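Local coordinates for large terminase protein (Enterobacteria phage P22, PDB 4DKW) that drives viral DNA into empty capsids as an ATP-powered motor and, through its C-terminal nuclease domain, cuts the genome to start and end packaging, at residues Q69-G72 against A73-W77; R58-K62 against S63-A67; V172-A175 against T176-Y180. All coordinates share one frame; numbering follows the deposited sequence.

Contact 1: Q69-G72 against A73-W77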
loop_
_atom_site.group_PDB
_atom_site.type_symbol
_atom_site.label_atom_id
_atom_site.label_comp_id
_atom_site.label_asym_id
_atom_site.label_seq_id
_atom_site.Cartn_x
_atom_site.Cartn_y
_atom_site.Cartn_z
ATOM N N GLN A 69 -2.764 -10.871 -15.032
ATOM C CA GLN A 69 -3.670 -11.480 -14.067
ATOM C C GLN A 69 -4.033 -10.521 -12.937
ATOM O O GLN A 69 -5.176 -10.513 -12.479
ATOM C CB GLN A 69 -3.085 -12.765 -13.486
ATOM C CG GLN A 69 -2.879 -13.874 -14.508
ATOM C CD GLN A 69 -2.226 -15.098 -13.900
ATOM O OE1 GLN A 69 -1.000 -15.180 -13.806
ATOM N NE2 GLN A 69 -3.042 -16.054 -13.474
ATOM N N ALA A 70 -3.064 -9.728 -12.482
ATOM C CA ALA A 70 -3.328 -8.737 -11.449
ATOM C C ALA A 70 -4.386 -7.752 -11.939
ATOM O O ALA A 70 -5.382 -7.504 -11.258
ATOM C CB ALA A 70 -2.049 -8.005 -11.063
ATOM N N TRP A 71 -4.175 -7.224 -13.139
ATOM C CA TRP A 71 -5.114 -6.294 -13.760
ATOM C C TRP A 71 -6.516 -6.880 -13.899
ATOM O O TRP A 71 -7.501 -6.206 -13.631
ATOM C CB TRP A 71 -4.598 -5.833 -15.126
ATOM C CG TRP A 71 -5.533 -4.889 -15.834
ATOM C CD1 TRP A 71 -6.290 -5.159 -16.943
ATOM C CD2 TRP A 71 -5.817 -3.528 -15.478
ATOM N NE1 TRP A 71 -7.021 -4.048 -17.300
ATOM C CE2 TRP A 71 -6.751 -3.036 -16.417
ATOM C CE3 TRP A 71 -5.372 -2.677 -14.460
ATOM C CZ2 TRP A 71 -7.249 -1.733 -16.362
ATOM C CZ3 TRP A 71 -5.866 -1.382 -14.411
ATOM C CH2 TRP A 71 -6.790 -0.922 -15.356
ATOM N N GLY A 72 -6.608 -8.139 -14.311
ATOM C CA GLY A 72 -7.899 -8.801 -14.375
ATOM C C GLY A 72 -8.584 -8.928 -13.022
ATOM O O GLY A 72 -9.810 -8.899 -12.932
ATOM N N ALA A 73 -7.794 -9.058 -11.963
ATOM C CA ALA A 73 -8.339 -9.239 -10.621
ATOM C C ALA A 73 -8.767 -7.939 -9.931
ATOM O O ALA A 73 -9.611 -7.975 -9.030
ATOM C CB ALA A 73 -7.355 -9.999 -9.740
ATOM N N VAL A 74 -8.191 -6.803 -10.327
ATOM C CA VAL A 74 -8.446 -5.552 -9.600
ATOM C C VAL A 74 -8.902 -4.378 -10.462
ATOM O O VAL A 74 -9.178 -3.304 -9.927
ATOM C CB VAL A 74 -7.208 -5.074 -8.786
ATOM C CG1 VAL A 74 -6.678 -6.192 -7.895
ATOM C CG2 VAL A 74 -6.125 -4.556 -9.706
ATOM N N LYS A 75 -8.985 -4.559 -11.780
ATOM C CA LYS A 75 -9.260 -3.424 -12.673
ATOM C C LYS A 75 -10.579 -2.711 -12.394
ATOM O O LYS A 75 -10.715 -1.528 -12.713
ATOM C CB LYS A 75 -9.193 -3.814 -14.154
ATOM C CG LYS A 75 -10.200 -4.856 -14.597
ATOM C CD LYS A 75 -9.943 -5.239 -16.042
ATOM C CE LYS A 75 -10.889 -6.328 -16.511
ATOM N NZ LYS A 75 -12.301 -5.867 -16.456
ATOM N N SER A 76 -11.536 -3.421 -11.799
ATOM C CA SER A 76 -12.832 -2.828 -11.471
ATOM C C SER A 76 -12.682 -1.622 -10.548
ATOM O O SER A 76 -13.402 -0.631 -10.698
ATOM C CB SER A 76 -13.796 -3.863 -10.865
ATOM O OG SER A 76 -13.251 -4.482 -9.711
ATOM N N TRP A 77 -11.742 -1.703 -9.604
ATOM C CA TRP A 77 -11.452 -0.571 -8.722
ATOM C C TRP A 77 -10.140 0.171 -9.036
ATOM O O TRP A 77 -9.994 1.358 -8.704
ATOM C CB TRP A 77 -11.545 -0.954 -7.224
ATOM C CG TRP A 77 -10.829 -2.215 -6.788
ATOM C CD1 TRP A 77 -11.347 -3.482 -6.749
ATOM C CD2 TRP A 77 -9.480 -2.324 -6.294
ATOM N NE1 TRP A 77 -10.404 -4.368 -6.277
ATOM C CE2 TRP A 77 -9.254 -3.684 -5.988
ATOM C CE3 TRP A 77 -8.443 -1.407 -6.084
ATOM C CZ2 TRP A 77 -8.035 -4.143 -5.482
ATOM C CZ3 TRP A 77 -7.234 -1.869 -5.581
ATOM C CH2 TRP A 77 -7.039 -3.222 -5.293
#
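One face of the Trp71 indole is covered by the side chain of Lys75, one helical turn further on. Lys75 CB stands over the six-membered ring, 3.5 Å from its centroid and 16° off the normal, a CH-pi contact. The lysine chain crosses the indole at about a right angle. It runs on over the five-membered ring, with CD 3.4 Å from Trp71 NE1. The chi1 of Lys75, 62°, places CG between the backbone N and the carbonyl carbon, and this sends the chain back along the helix over the ring. Its charged end then leads away. The Trp77 ring has Val74 O over one face, near the rim.

The backbone bonds are uneven. Lys75 N gives to Trp71 O at 2.9 Å. Ala73 N gives to Gln69 O at 3.0 Å and also, weakly, to Ala70 O. The helix kinks where Ser76 N and Trp77 N lack the i to i-4 bond; Trp77 N bonds to Val74 O, i-3.

Helix 67-78 lies against strand 53-62, where Ala70, Ala73 and Val74 pack on Trp60 and Trp77 packs on Arg58. Val74 also meets His42 of strand 40-48, and Phe109 lies edge-to-face with Trp71.

Contact 2: R58-K62 against S63-A67. With SO4 (sulfate ion), chain G.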
loop_
_atom_site.group_PDB
_atom_site.type_symbol
_atom_site.label_atom_id
_atom_site.label_comp_id
_atom_site.label_asym_id
_atom_site.label_seq_id
_atom_site.Cartn_x
_atom_site.Cartn_y
_atom_site.Cartn_z
ATOM N N ARG A 58 -9.262 -1.050 -0.517
ATOM C CA ARG A 58 -9.200 -2.261 -1.330
ATOM C C ARG A 58 -7.837 -2.920 -1.170
ATOM O O ARG A 58 -6.823 -2.236 -1.131
ATOM C CB ARG A 58 -9.438 -1.953 -2.813
ATOM C CG ARG A 58 -10.669 -1.121 -3.129
ATOM C CD ARG A 58 -11.906 -1.975 -3.129
ATOM N NE ARG A 58 -13.059 -1.258 -3.669
ATOM C CZ ARG A 58 -13.934 -0.577 -2.933
ATOM N NH1 ARG A 58 -13.797 -0.505 -1.610
ATOM N NH2 ARG A 58 -14.952 0.035 -3.521
ATOM N N VAL A 59 -7.829 -4.248 -1.068
ATOM C CA VAL A 59 -6.601 -5.031 -0.943
ATOM C C VAL A 59 -6.704 -6.315 -1.752
ATOM O O VAL A 59 -7.704 -7.030 -1.664
ATOM C CB VAL A 59 -6.311 -5.405 0.521
ATOM C CG1 VAL A 59 -5.302 -6.528 0.593
ATOM C CG2 VAL A 59 -5.823 -4.186 1.300
ATOM N N TRP A 60 -5.673 -6.593 -2.546
ATOM C CA TRP A 60 -5.568 -7.847 -3.275
ATOM C C TRP A 60 -4.145 -8.367 -3.116
ATOM O O TRP A 60 -3.178 -7.638 -3.334
ATOM C CB TRP A 60 -5.927 -7.651 -4.751
ATOM C CG TRP A 60 -5.777 -8.892 -5.610
ATOM C CD1 TRP A 60 -6.669 -9.922 -5.735
ATOM C CD2 TRP A 60 -4.675 -9.208 -6.480
ATOM N NE1 TRP A 60 -6.185 -10.863 -6.622
ATOM C CE2 TRP A 60 -4.966 -10.446 -7.093
ATOM C CE3 TRP A 60 -3.468 -8.565 -6.795
ATOM C CZ2 TRP A 60 -4.095 -11.056 -7.995
ATOM C CZ3 TRP A 60 -2.604 -9.172 -7.691
ATOM C CH2 TRP A 60 -2.923 -10.406 -8.282
ATOM N N LYS A 61 -4.018 -9.624 -2.713
ATOM C CA LYS A 61 -2.714 -10.225 -2.467
ATOM C C LYS A 61 -2.679 -11.633 -3.044
ATOM O O LYS A 61 -3.571 -12.441 -2.761
ATOM C CB LYS A 61 -2.453 -10.269 -0.964
ATOM C CG LYS A 61 -1.148 -10.927 -0.563
ATOM C CD LYS A 61 -0.964 -10.866 0.947
ATOM C CE LYS A 61 0.307 -11.583 1.368
ATOM N NZ LYS A 61 0.594 -11.354 2.799
ATOM N N LYS A 62 -1.664 -11.929 -3.857
ATOM C CA LYS A 62 -1.594 -13.228 -4.517
ATOM C C LYS A 62 -0.200 -13.599 -5.018
ATOM O O LYS A 62 0.511 -12.766 -5.586
ATOM C CB LYS A 62 -2.597 -13.308 -5.675
ATOM C CG LYS A 62 -3.290 -14.662 -5.773
ATOM C CD LYS A 62 -4.119 -14.788 -7.025
ATOM C CE LYS A 62 -4.953 -16.056 -6.996
ATOM N NZ LYS A 62 -4.122 -17.291 -6.904
ATOM N N SER A 63 0.179 -14.858 -4.798
ATOM C CA SER A 63 1.432 -15.408 -5.317
ATOM C C SER A 63 1.276 -15.874 -6.760
ATOM O O SER A 63 0.187 -16.244 -7.197
ATOM C CB SER A 63 1.902 -16.596 -4.470
ATOM O OG SER A 63 2.219 -16.216 -3.144
ATOM N N GLU A 64 2.385 -15.858 -7.489
ATOM C CA GLU A 64 2.463 -16.445 -8.826
ATOM C C GLU A 64 1.382 -15.964 -9.791
ATOM O O GLU A 64 0.751 -16.765 -10.483
ATOM C CB GLU A 64 2.479 -17.972 -8.738
ATOM C CG GLU A 64 3.692 -18.510 -7.993
ATOM C CD GLU A 64 3.619 -20.001 -7.744
ATOM O OE1 GLU A 64 2.557 -20.603 -8.015
ATOM O OE2 GLU A 64 4.629 -20.570 -7.277
ATOM N N ASN A 65 1.173 -14.652 -9.814
ATOM C CA ASN A 65 0.316 -14.014 -10.810
ATOM C C ASN A 65 1.101 -13.008 -11.648
ATOM O O ASN A 65 1.962 -12.285 -11.140
ATOM C CB ASN A 65 -0.884 -13.318 -10.151
ATOM C CG ASN A 65 -2.094 -14.228 -10.014
ATOM O OD1 ASN A 65 -1.962 -15.448 -9.874
ATOM N ND2 ASN A 65 -3.286 -13.635 -10.066
ATOM N N THR A 66 0.809 -12.975 -12.941
ATOM C CA THR A 66 1.427 -12.003 -13.823
ATOM C C THR A 66 0.744 -10.654 -13.650
ATOM O O THR A 66 -0.248 -10.540 -12.928
ATOM C CB THR A 66 1.306 -12.438 -15.293
ATOM O OG1 THR A 66 -0.076 -12.478 -15.662
ATOM C CG2 THR A 66 1.911 -13.813 -15.492
ATOM N N ALA A 67 1.278 -9.631 -14.313
ATOM C CA ALA A 67 0.662 -8.308 -14.290
ATOM C C ALA A 67 -0.711 -8.325 -14.971
ATOM O O ALA A 67 -1.634 -7.637 -14.525
ATOM C CB ALA A 67 1.581 -7.279 -14.946
HETATM S S SO4 G . -1.358 -15.998 -0.852
HETATM O O1 SO4 G . -0.971 -15.134 0.258
HETATM O O2 SO4 G . -2.762 -15.767 -1.180
HETATM O O3 SO4 G . -0.531 -15.696 -2.015
HETATM O O4 SO4 G . -1.169 -17.393 -0.472
HETATM O O HOH W 1 1.754 -12.735 -7.938
#
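The Asn65 amide comes up against Trp60 and Lys62 with the same end, where strand 53-62 runs out into the loop. It reaches the edge of the indole, near the ring plane, and the two planes are turned 46° from each other. Asn65 CB is 4.0 Å from Trp60 CH2. The aliphatic part of Lys62 passes the same amide at a slant, with Lys62 CD 3.7 Å from Asn65 CG. Lys62 CB also lies over one face of the Trp60 ring, toward the rim. Trp60 CG is anti to the backbone N (chi1 177°), which swings the indole along the sheet face toward the loop.

A water links the strand end to the loop. Water 1 donates to Lys62 O at 2.7 Å and accepts from Asn65 N at 2.7 Å. A sulfate ion, probably from the crystallisation liquor, sits at Ser63. Its O3 takes a bond from Ser63 OG at 3.0 Å and a weak one from Ser63 N.

Thr66 is the N-cap of helix 67-78. Its side chain caps a backbone N in the first turn, while Gln69 OE1 accepts from Thr66 N, consistent with a capping box. Lys61 forms a salt bridge with Glu153 and a long, weak ion pair with Asp171.

The side chain of Ser63 is about 7 Å from that of Asp171, a magnesium-binding catalytic residue. The bound sulfate indicates that the Ser63 hydroxyl, with its weaker N-H bond, can take an oxyanion here. This is consistent with a place for a DNA phosphate but does not prove one.

Contact 3: V172-A175 against T176-Y180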
loop_
_atom_site.group_PDB
_atom_site.type_symbol
_atom_site.label_atom_id
_atom_site.label_comp_id
_atom_site.label_asym_id
_atom_site.label_seq_id
_atom_site.Cartn_x
_atom_site.Cartn_y
_atom_site.Cartn_z
ATOM N N VAL A 172 1.232 -6.331 1.545
ATOM C CA VAL A 172 0.153 -5.352 1.714
ATOM C C VAL A 172 0.626 -4.142 2.539
ATOM O O VAL A 172 0.297 -2.996 2.219
ATOM C CB VAL A 172 -1.109 -5.991 2.351
ATOM C CG1 VAL A 172 -2.170 -4.922 2.692
ATOM C CG2 VAL A 172 -1.691 -7.047 1.416
ATOM N N LEU A 173 1.420 -4.398 3.577
ATOM C CA LEU A 173 1.965 -3.330 4.413
ATOM C C LEU A 173 2.875 -2.412 3.596
ATOM O O LEU A 173 2.751 -1.188 3.650
ATOM C CB LEU A 173 2.711 -3.908 5.624
ATOM C CG LEU A 173 1.823 -4.628 6.650
ATOM C CD1 LEU A 173 2.664 -5.325 7.710
ATOM C CD2 LEU A 173 0.847 -3.653 7.310
ATOM N N ASP A 174 3.772 -3.007 2.818
ATOM C CA ASP A 174 4.650 -2.231 1.953
ATOM C C ASP A 174 3.870 -1.384 0.957
ATOM O O ASP A 174 4.098 -0.174 0.839
ATOM C CB ASP A 174 5.611 -3.147 1.198
ATOM C CG ASP A 174 6.730 -3.666 2.072
ATOM O OD1 ASP A 174 6.888 -3.175 3.211
ATOM O OD2 ASP A 174 7.464 -4.558 1.606
ATOM N N ALA A 175 2.962 -2.027 0.230
ATOM C CA ALA A 175 2.089 -1.331 -0.715
ATOM C C ALA A 175 1.347 -0.166 -0.054
ATOM O O ALA A 175 1.325 0.940 -0.590
ATOM C CB ALA A 175 1.101 -2.304 -1.348
ATOM N N THR A 176 0.750 -0.417 1.111
ATOM C CA THR A 176 0.041 0.629 1.833
ATOM C C THR A 176 0.967 1.796 2.123
ATOM O O THR A 176 0.609 2.950 1.925
ATOM C CB THR A 176 -0.552 0.107 3.147
ATOM O OG1 THR A 176 -1.434 -0.982 2.862
ATOM C CG2 THR A 176 -1.338 1.204 3.846
ATOM N N ARG A 177 2.175 1.479 2.567
ATOM C CA ARG A 177 3.172 2.482 2.888
ATOM C C ARG A 177 3.556 3.283 1.631
ATOM O O ARG A 177 3.689 4.515 1.687
ATOM C CB ARG A 177 4.380 1.794 3.525
ATOM C CG ARG A 177 5.186 2.660 4.457
ATOM C CD ARG A 177 6.182 1.844 5.293
ATOM N NE ARG A 177 6.684 0.671 4.575
ATOM C CZ ARG A 177 7.575 0.711 3.589
ATOM N NH1 ARG A 177 8.077 1.874 3.190
ATOM N NH2 ARG A 177 7.957 -0.416 2.998
ATOM N N TYR A 178 3.693 2.601 0.495
ATOM C CA TYR A 178 4.002 3.284 -0.777
ATOM C C TYR A 178 2.911 4.260 -1.220
ATOM O O TYR A 178 3.211 5.353 -1.714
ATOM C CB TYR A 178 4.269 2.292 -1.917
ATOM C CG TYR A 178 5.397 1.333 -1.632
ATOM C CD1 TYR A 178 6.498 1.729 -0.882
ATOM C CD2 TYR A 178 5.357 0.025 -2.104
ATOM C CE1 TYR A 178 7.525 0.846 -0.613
ATOM C CE2 TYR A 178 6.378 -0.859 -1.843
ATOM C CZ TYR A 178 7.460 -0.442 -1.101
ATOM O OH TYR A 178 8.482 -1.322 -0.842
ATOM N N GLY A 179 1.653 3.858 -1.059
ATOM C CA GLY A 179 0.531 4.708 -1.406
ATOM C C GLY A 179 0.499 5.937 -0.520
ATOM O O GLY A 179 0.265 7.051 -0.986
ATOM N N TYR A 180 0.742 5.726 0.768
ATOM C CA TYR A 180 0.818 6.816 1.725
ATOM C C TYR A 180 1.957 7.800 1.388
ATOM O O TYR A 180 1.776 9.022 1.412
ATOM C CB TYR A 180 0.956 6.268 3.154
ATOM C CG TYR A 180 1.236 7.348 4.174
ATOM C CD1 TYR A 180 0.231 8.200 4.593
ATOM C CD2 TYR A 180 2.509 7.520 4.711
ATOM C CE1 TYR A 180 0.482 9.205 5.501
ATOM C CE2 TYR A 180 2.772 8.524 5.641
ATOM C CZ TYR A 180 1.748 9.362 6.021
ATOM O OH TYR A 180 1.960 10.367 6.929
HETATM O O HOH W 2 5.815 -2.073 5.567
#
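Asp174 and Arg177 form the salt bridge of this helix. Arg177 NH2 gives a hydrogen bond to Asp174 OD1 at 3.0 Å. The two side chains run side by side in the same direction, but carboxylate and guanidinium are almost perpendicular, 82° apart. The carboxylate oxygen lies in the guanidinium plane, whereas the N-H meets OD1 from above the carboxylate plane. A bend at chi3 of Arg177 (32°) turns the guanidinium back toward Asp174. Water 2 adds a second link. It donates to Asp174 OD1 at 2.8 Å and accepts from Arg177 NE at 3.0 Å.

Backbone hydrogen bonds are regular i to i+4 bonds, such as Tyr178 N to Asp174 O. Val172 O takes two donors, Thr176 N at 2.8 Å and Thr176 OG1 at 2.7 Å, from opposite faces of its carbonyl plane. The Thr176 hydroxyl folds back on the preceding turn (chi1 -58°), which satisfies this buried group within the helix.

Tyr178 lies alongside Asp174, with Asp174 O over one face of its ring, and Tyr178 CE2 is 3.9 Å from Asp174 CB. Around the helix, Val172 and Thr176 rest on strand 53-62, and Arg177 packs on Val125 and Leu132 of helix 125-137. Glu153 accepts from Val172 N and Leu173 N, at the start of the helix.

That start carries Asp171, which binds magnesium together with Asp33 of strand 27-33. The Asp174 side chain is about 4 Å from a bound magnesium ion, and that of Tyr178 about 4 Å from that of Asp33. A helix bringing an acidic metal ligand against the central sheet is characteristic of RNase H-like nucleases.

All three contacts lie within the RNase H-like nuclease domain. Along the chain they come in the order contact 2, contact 1, contact 3. Strand 53-62, part of the central mixed sheet, stands between the two helices. Contacts 1 and 2 touch where this strand meets helix 67-78, and their centres are about 9 Å apart. Val59 and Lys61 meet Val172 of helix 171-181, and the centres of contacts 2 and 3 are about 14 Å apart. Contacts 1 and 3 do not touch; their nearest atoms are about 9 Å apart. The strand therefore joins an outlying helix to the helix that begins with the magnesium ligand Asp171, and contact 3 is nearest to the metal site.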